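Local coordinates for protein 5-Carboxyvanillate Decarboxylase (Novosphingobium aromaticivorans, PDB 4QRN) that probably removes a carboxyl group from 5-carboxyvanillate as a metal-dependent enzyme of the amidohydrolase family, and here holds manganese and a nitro-substituted aromatic inhibitor, at residues M99-I104 with Y339-D344; Y333-P338 with D344-M349. All blocks are in the same frame, centred on the assembly; numbering follows the deposited sequence. Where two conformers were deposited one is given.

Contact 1 of 2, residues M99-I104 with Y339-D344; sequences MDATGI and YQYVAD. With 1DF (4-hydroxy-3-methoxy-5-nitrobenzoic acid), chain F.
T102 packs against Y341 and A343 at the end of helix 93-101. Its CB lies 4.2 Å from CE1 of Y341. The CG2 branch meets the tyrosine obliquely, with T102 CG2 3.5 Å from Y341 CE1. On another side T102 CG2 touches CB of A343 at 3.9 Å. The OG1 branch stands between the backbone N and the carbonyl carbon (chi1 51°). There it hydrogen-bonds to D98 O, and T102 OG1 also lies 3.6 Å from Y341 CE1. Y341 OH bonds to D98 O as well, so one carbonyl takes both hydroxyls. A101 CB touches Y341 OH at 3.9 Å.

At the start of 339-344, Y339 lays its ring over the inhibitor. CM2 of 1DF lies 3.2 Å above the Y339 ring plane, over its centre. Y339 OH is 3.2 Å from the methoxy carbon CV of 1DF and bonds to T112 OG1. An alanine at Y339 is likely to leave this face of the inhibitor without its aromatic partner and T112 without that bond.

The helix end that Y341 touches is a Schellman motif. I104 N bonds to M99 O and G103 N to D100 O, with G103 at positive phi (68°) as the C-prime residue.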
# COMPACT_ATOMS: atom_id res chain seq x y z
N MET A 99 28.70 -7.68 9.35
CA MET A 99 27.99 -7.35 10.57
C MET A 99 28.87 -6.54 11.51
O MET A 99 28.44 -5.51 12.05
CB MET A 99 27.51 -8.62 11.26
CG MET A 99 26.38 -9.32 10.49
SD MET A 99 26.04 -11.00 11.03
CE MET A 99 25.49 -10.73 12.72
N ASP A 100 30.11 -6.99 11.71
CA ASP A 100 31.02 -6.29 12.60
C ASP A 100 31.19 -4.84 12.14
O ASP A 100 31.26 -3.91 12.95
CB ASP A 100 32.37 -7.00 12.63
CG ASP A 100 32.35 -8.32 13.39
OD1 ASP A 100 31.40 -8.59 14.17
OD2 ASP A 100 33.34 -9.09 13.25
N ALA A 101 31.29 -4.62 10.83
CA ALA A 101 31.53 -3.29 10.28
C ALA A 101 30.35 -2.34 10.46
O ALA A 101 30.51 -1.13 10.29
CB ALA A 101 31.90 -3.39 8.81
N THR A 102 29.17 -2.89 10.75
CA THR A 102 28.00 -2.05 10.98
C THR A 102 27.43 -2.20 12.39
O THR A 102 26.32 -1.78 12.68
CB THR A 102 26.92 -2.30 9.92
OG1 THR A 102 26.64 -3.72 9.80
CG2 THR A 102 27.34 -1.71 8.59
N GLY A 103 28.23 -2.79 13.28
CA GLY A 103 27.81 -2.89 14.67
C GLY A 103 26.63 -3.81 14.93
O GLY A 103 25.95 -3.65 15.94
N ILE A 104 26.38 -4.76 14.02
CA ILE A 104 25.27 -5.67 14.18
C ILE A 104 25.70 -6.87 15.01
O ILE A 104 26.56 -7.65 14.61
CB ILE A 104 24.68 -6.10 12.82
CG1 ILE A 104 24.23 -4.88 12.00
CG2 ILE A 104 23.56 -7.11 13.04
CD1 ILE A 104 23.28 -3.93 12.73
N TYR A 339 20.24 -6.79 0.86
CA TYR A 339 19.51 -5.94 -0.06
C TYR A 339 19.60 -4.47 0.28
O TYR A 339 19.49 -3.61 -0.59
CB TYR A 339 18.05 -6.39 -0.15
CG TYR A 339 17.95 -7.82 -0.66
CD1 TYR A 339 18.13 -8.11 -2.01
CD2 TYR A 339 17.67 -8.88 0.20
CE1 TYR A 339 18.08 -9.40 -2.49
CE2 TYR A 339 17.63 -10.20 -0.27
CZ TYR A 339 17.81 -10.44 -1.62
OH TYR A 339 17.75 -11.70 -2.12
N GLN A 340 19.75 -4.17 1.57
CA GLN A 340 19.82 -2.80 2.04
C GLN A 340 20.85 -2.70 3.17
O GLN A 340 20.51 -2.53 4.34
CB GLN A 340 18.44 -2.32 2.45
CG GLN A 340 18.36 -0.81 2.61
CD GLN A 340 16.94 -0.28 2.43
OE1 GLN A 340 16.07 -0.95 1.86
NE2 GLN A 340 16.71 0.92 2.95
N TYR A 341 22.12 -2.84 2.80
CA TYR A 341 23.24 -2.86 3.74
C TYR A 341 23.88 -1.48 3.74
O TYR A 341 24.68 -1.17 2.87
CB TYR A 341 24.25 -3.92 3.27
CG TYR A 341 25.52 -3.99 4.08
CD1 TYR A 341 25.50 -4.12 5.46
CD2 TYR A 341 26.76 -3.96 3.45
CE1 TYR A 341 26.66 -4.21 6.21
CE2 TYR A 341 27.94 -4.04 4.18
CZ TYR A 341 27.89 -4.16 5.56
OH TYR A 341 29.05 -4.22 6.29
N VAL A 342 23.49 -0.64 4.70
CA VAL A 342 23.85 0.77 4.65
C VAL A 342 24.28 1.23 6.03
O VAL A 342 23.47 1.42 6.93
CB VAL A 342 22.67 1.65 4.17
CG1 VAL A 342 23.15 3.07 3.96
CG2 VAL A 342 22.00 1.06 2.91
N ALA A 343 25.59 1.42 6.21
CA ALA A 343 26.10 1.84 7.52
C ALA A 343 25.42 3.13 7.97
O ALA A 343 25.12 3.30 9.17
CB ALA A 343 27.63 2.01 7.45
N ASP A 344 25.19 4.07 7.06
CA ASP A 344 24.57 5.33 7.46
C ASP A 344 23.16 5.13 8.01
O ASP A 344 22.70 5.95 8.81
CB ASP A 344 24.53 6.33 6.30
CG ASP A 344 25.85 7.02 6.07
OD1 ASP A 344 26.70 7.06 6.97
OD2 ASP A 344 25.99 7.59 4.98
C1 1DF F . 14.80 -7.18 -2.13
CO1 1DF F . 14.39 -6.61 -0.96
CO2 1DF F . 14.77 -8.59 -2.26
CM1 1DF F . 14.04 -7.52 0.10
CM2 1DF F . 14.56 -9.41 -1.17
OM 1DF F . 14.57 -10.77 -1.24
CZ 1DF F . 14.31 -8.88 0.09
CC 1DF F . 15.21 -6.36 -3.30
CV 1DF F . 14.55 -11.37 -2.54
O1 1DF F . 15.74 -5.20 -3.07
O2 1DF F . 15.06 -6.83 -4.43
O3 1DF F . 14.28 -9.62 1.16
N 1DF F . 13.15 -6.92 1.15
O11 1DF F . 12.66 -7.58 2.03
O22 1DF F . 12.79 -5.72 0.99

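Contact 2 of 2, residues Y333-P338 with D344-M349; sequences YAMDYP and DEVRAM. With MN (manganese (II) ion), chain E; 1DF (4-hydroxy-3-methoxy-5-nitrobenzoic acid), chain F.
M335 and Y333 both reach V346 on helix 343-350. The M335 contact is apolar, with its CE 3.6 Å from V346 CG2. The M335 chain runs out with CG anti to the backbone N (chi1 176°) and bends at its last torsion (chi3 -86°), which lays the methyl obliquely against the valine. A second apolar contact, looser and oblique to the ring, joins Y333 CE1 to M349 CG at 4.3 Å. Y333 OH meets V346 CG2 in a van der Waals contact of the hydroxyl, also at 3.6 Å, and the two side chains cross at about a right angle.

A water makes the polar link. It donates to M335 O at 2.9 Å and to E345 OE1 at 3.0 Å. The other carboxylate oxygen, E345 OE2, bonds to Y273 OH of the second subunit.

Segment 333-338 is the loop after the last of eight parallel strands, as in the (beta/alpha)8 barrel of amidohydrolases. Such loops carry metal ligands.

D336, modelled in two conformers, binds manganese through OD1 at 2.1 Å in the one described; its OD2 bonds to H263 NE2. O3 and O11 of 1DF, a water, E41 and H210 complete the site. The carboxylate of E42 takes the backbone N-H groups of M335, D336 and Y337, and so holds the backbone on both sides of the metal ligand D336.

One salt bridge lies within the helix. R347 NH1 donates to D344 OD1 at 2.8 Å, bent to 138°. The acid is met from above its carboxylate plane, while D344 OD1 lies near the plane of the guanidinium group.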
# COMPACT_ATOMS: atom_id res chain seq x y z
N TYR A 333 13.91 -3.44 15.15
CA TYR A 333 14.90 -3.12 14.14
C TYR A 333 15.18 -4.31 13.23
O TYR A 333 15.29 -5.45 13.68
CB TYR A 333 16.21 -2.71 14.84
CG TYR A 333 17.35 -2.51 13.86
CD1 TYR A 333 17.37 -1.42 12.99
CD2 TYR A 333 18.39 -3.42 13.77
CE1 TYR A 333 18.39 -1.26 12.06
CE2 TYR A 333 19.40 -3.28 12.84
CZ TYR A 333 19.39 -2.20 11.98
OH TYR A 333 20.42 -2.11 11.06
N ALA A 334 15.34 -4.02 11.93
CA ALA A 334 15.84 -4.98 10.96
C ALA A 334 16.62 -4.21 9.91
O ALA A 334 16.28 -3.07 9.59
CB ALA A 334 14.71 -5.75 10.28
N MET A 335 17.65 -4.86 9.37
CA MET A 335 18.48 -4.25 8.34
C MET A 335 18.05 -4.62 6.90
O MET A 335 18.18 -3.80 6.00
CB MET A 335 19.94 -4.63 8.59
CG MET A 335 20.88 -4.14 7.51
SD MET A 335 22.61 -4.52 7.83
CE MET A 335 23.10 -3.13 8.85
N ASP A 336 17.61 -5.87 6.68
CA ASP A 336 17.36 -6.37 5.32
C ASP A 336 18.70 -6.56 4.60
O ASP A 336 18.79 -6.41 3.37
CB ASP A 336 16.37 -5.47 4.52
CG ASP A 336 15.19 -6.25 3.89
OD1 ASP A 336 15.32 -7.49 3.65
OD2 ASP A 336 14.15 -5.59 3.63
N TYR A 337 19.74 -6.97 5.33
CA TYR A 337 20.99 -7.35 4.68
C TYR A 337 20.73 -8.56 3.78
O TYR A 337 20.04 -9.48 4.19
CB TYR A 337 21.98 -7.73 5.75
CG TYR A 337 23.32 -8.22 5.23
CD1 TYR A 337 23.55 -9.57 4.96
CD2 TYR A 337 24.37 -7.32 5.04
CE1 TYR A 337 24.79 -10.03 4.55
CE2 TYR A 337 25.63 -7.77 4.61
CZ TYR A 337 25.83 -9.13 4.38
OH TYR A 337 27.07 -9.62 3.99
N PRO A 338 21.31 -8.61 2.56
CA PRO A 338 22.24 -7.65 1.96
C PRO A 338 21.57 -6.71 0.97
O PRO A 338 22.27 -5.95 0.30
CB PRO A 338 23.23 -8.58 1.25
CG PRO A 338 22.36 -9.68 0.72
CD PRO A 338 21.31 -9.89 1.82
N ASP A 344 25.19 4.07 7.06
CA ASP A 344 24.57 5.33 7.46
C ASP A 344 23.16 5.13 8.01
O ASP A 344 22.70 5.95 8.81
CB ASP A 344 24.53 6.33 6.30
CG ASP A 344 25.85 7.02 6.07
OD1 ASP A 344 26.70 7.06 6.97
OD2 ASP A 344 25.99 7.59 4.98
N GLU A 345 22.45 4.08 7.61
CA GLU A 345 21.13 3.81 8.19
C GLU A 345 21.27 3.42 9.66
O GLU A 345 20.47 3.87 10.48
CB GLU A 345 20.39 2.74 7.39
CG GLU A 345 19.91 3.26 6.06
CD GLU A 345 19.08 2.28 5.25
OE1 GLU A 345 19.02 1.07 5.59
OE2 GLU A 345 18.49 2.76 4.25
N VAL A 346 22.25 2.59 9.98
CA VAL A 346 22.46 2.22 11.36
C VAL A 346 22.76 3.47 12.18
O VAL A 346 22.24 3.65 13.28
CB VAL A 346 23.58 1.17 11.53
CG1 VAL A 346 23.65 0.72 12.98
CG2 VAL A 346 23.33 -0.04 10.61
N ARG A 347 23.61 4.36 11.65
CA ARG A 347 23.94 5.59 12.36
C ARG A 347 22.69 6.43 12.61
O ARG A 347 22.53 7.02 13.69
CB ARG A 347 24.99 6.39 11.59
CG ARG A 347 26.28 5.65 11.45
CD ARG A 347 27.41 6.51 10.81
NE ARG A 347 28.62 5.68 10.68
CZ ARG A 347 29.03 5.10 9.56
NH1 ARG A 347 28.42 5.29 8.39
NH2 ARG A 347 30.09 4.32 9.59
N ALA A 348 21.84 6.55 11.61
CA ALA A 348 20.62 7.34 11.78
C ALA A 348 19.74 6.72 12.86
O ALA A 348 19.16 7.44 13.69
CB ALA A 348 19.87 7.45 10.47
N MET A 349 19.61 5.40 12.86
CA MET A 349 18.78 4.73 13.85
C MET A 349 19.35 4.92 15.26
O MET A 349 18.60 5.17 16.20
CB MET A 349 18.61 3.24 13.49
CG MET A 349 17.91 2.99 12.15
SD MET A 349 16.22 3.63 12.09
CE MET A 349 16.43 5.30 11.50
MN MN E . 13.88 -8.93 3.12
C1 1DF F . 14.80 -7.18 -2.13
CO1 1DF F . 14.39 -6.61 -0.96
CO2 1DF F . 14.77 -8.59 -2.26
CM1 1DF F . 14.04 -7.52 0.10
CM2 1DF F . 14.56 -9.41 -1.17
OM 1DF F . 14.57 -10.77 -1.24
CZ 1DF F . 14.31 -8.88 0.09
CC 1DF F . 15.21 -6.36 -3.30
CV 1DF F . 14.55 -11.37 -2.54
O1 1DF F . 15.74 -5.20 -3.07
O2 1DF F . 15.06 -6.83 -4.43
O3 1DF F . 14.28 -9.62 1.16
N 1DF F . 13.15 -6.92 1.15
O11 1DF F . 12.66 -7.58 2.03
O22 1DF F . 12.79 -5.72 0.99
O HOH W 1 17.12 -1.15 6.06
O HOH W 2 15.24 -10.30 4.15

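In the fold
The centres of contacts 1 and 2 are 6 Å apart. They share D344 and helix 343-350, and their segments alternate along the chain. The two contacts also touch directly. Q340 NE2 probably bonds to E345 OE2, at 2.9 Å. M335 CE packs 3.7 Å from T102 OG1, and V346 CG1 lies 3.7 Å from T102 O. Both contacts reach the inhibitor. Contact 2 supplies the metal ligand D336, and contact 1 supplies the ring of Y339. The Y341 side chain stands back, about 12 Å from manganese. Y73 and R80, and R274 of the second subunit, also hydrogen-bond to 1DF.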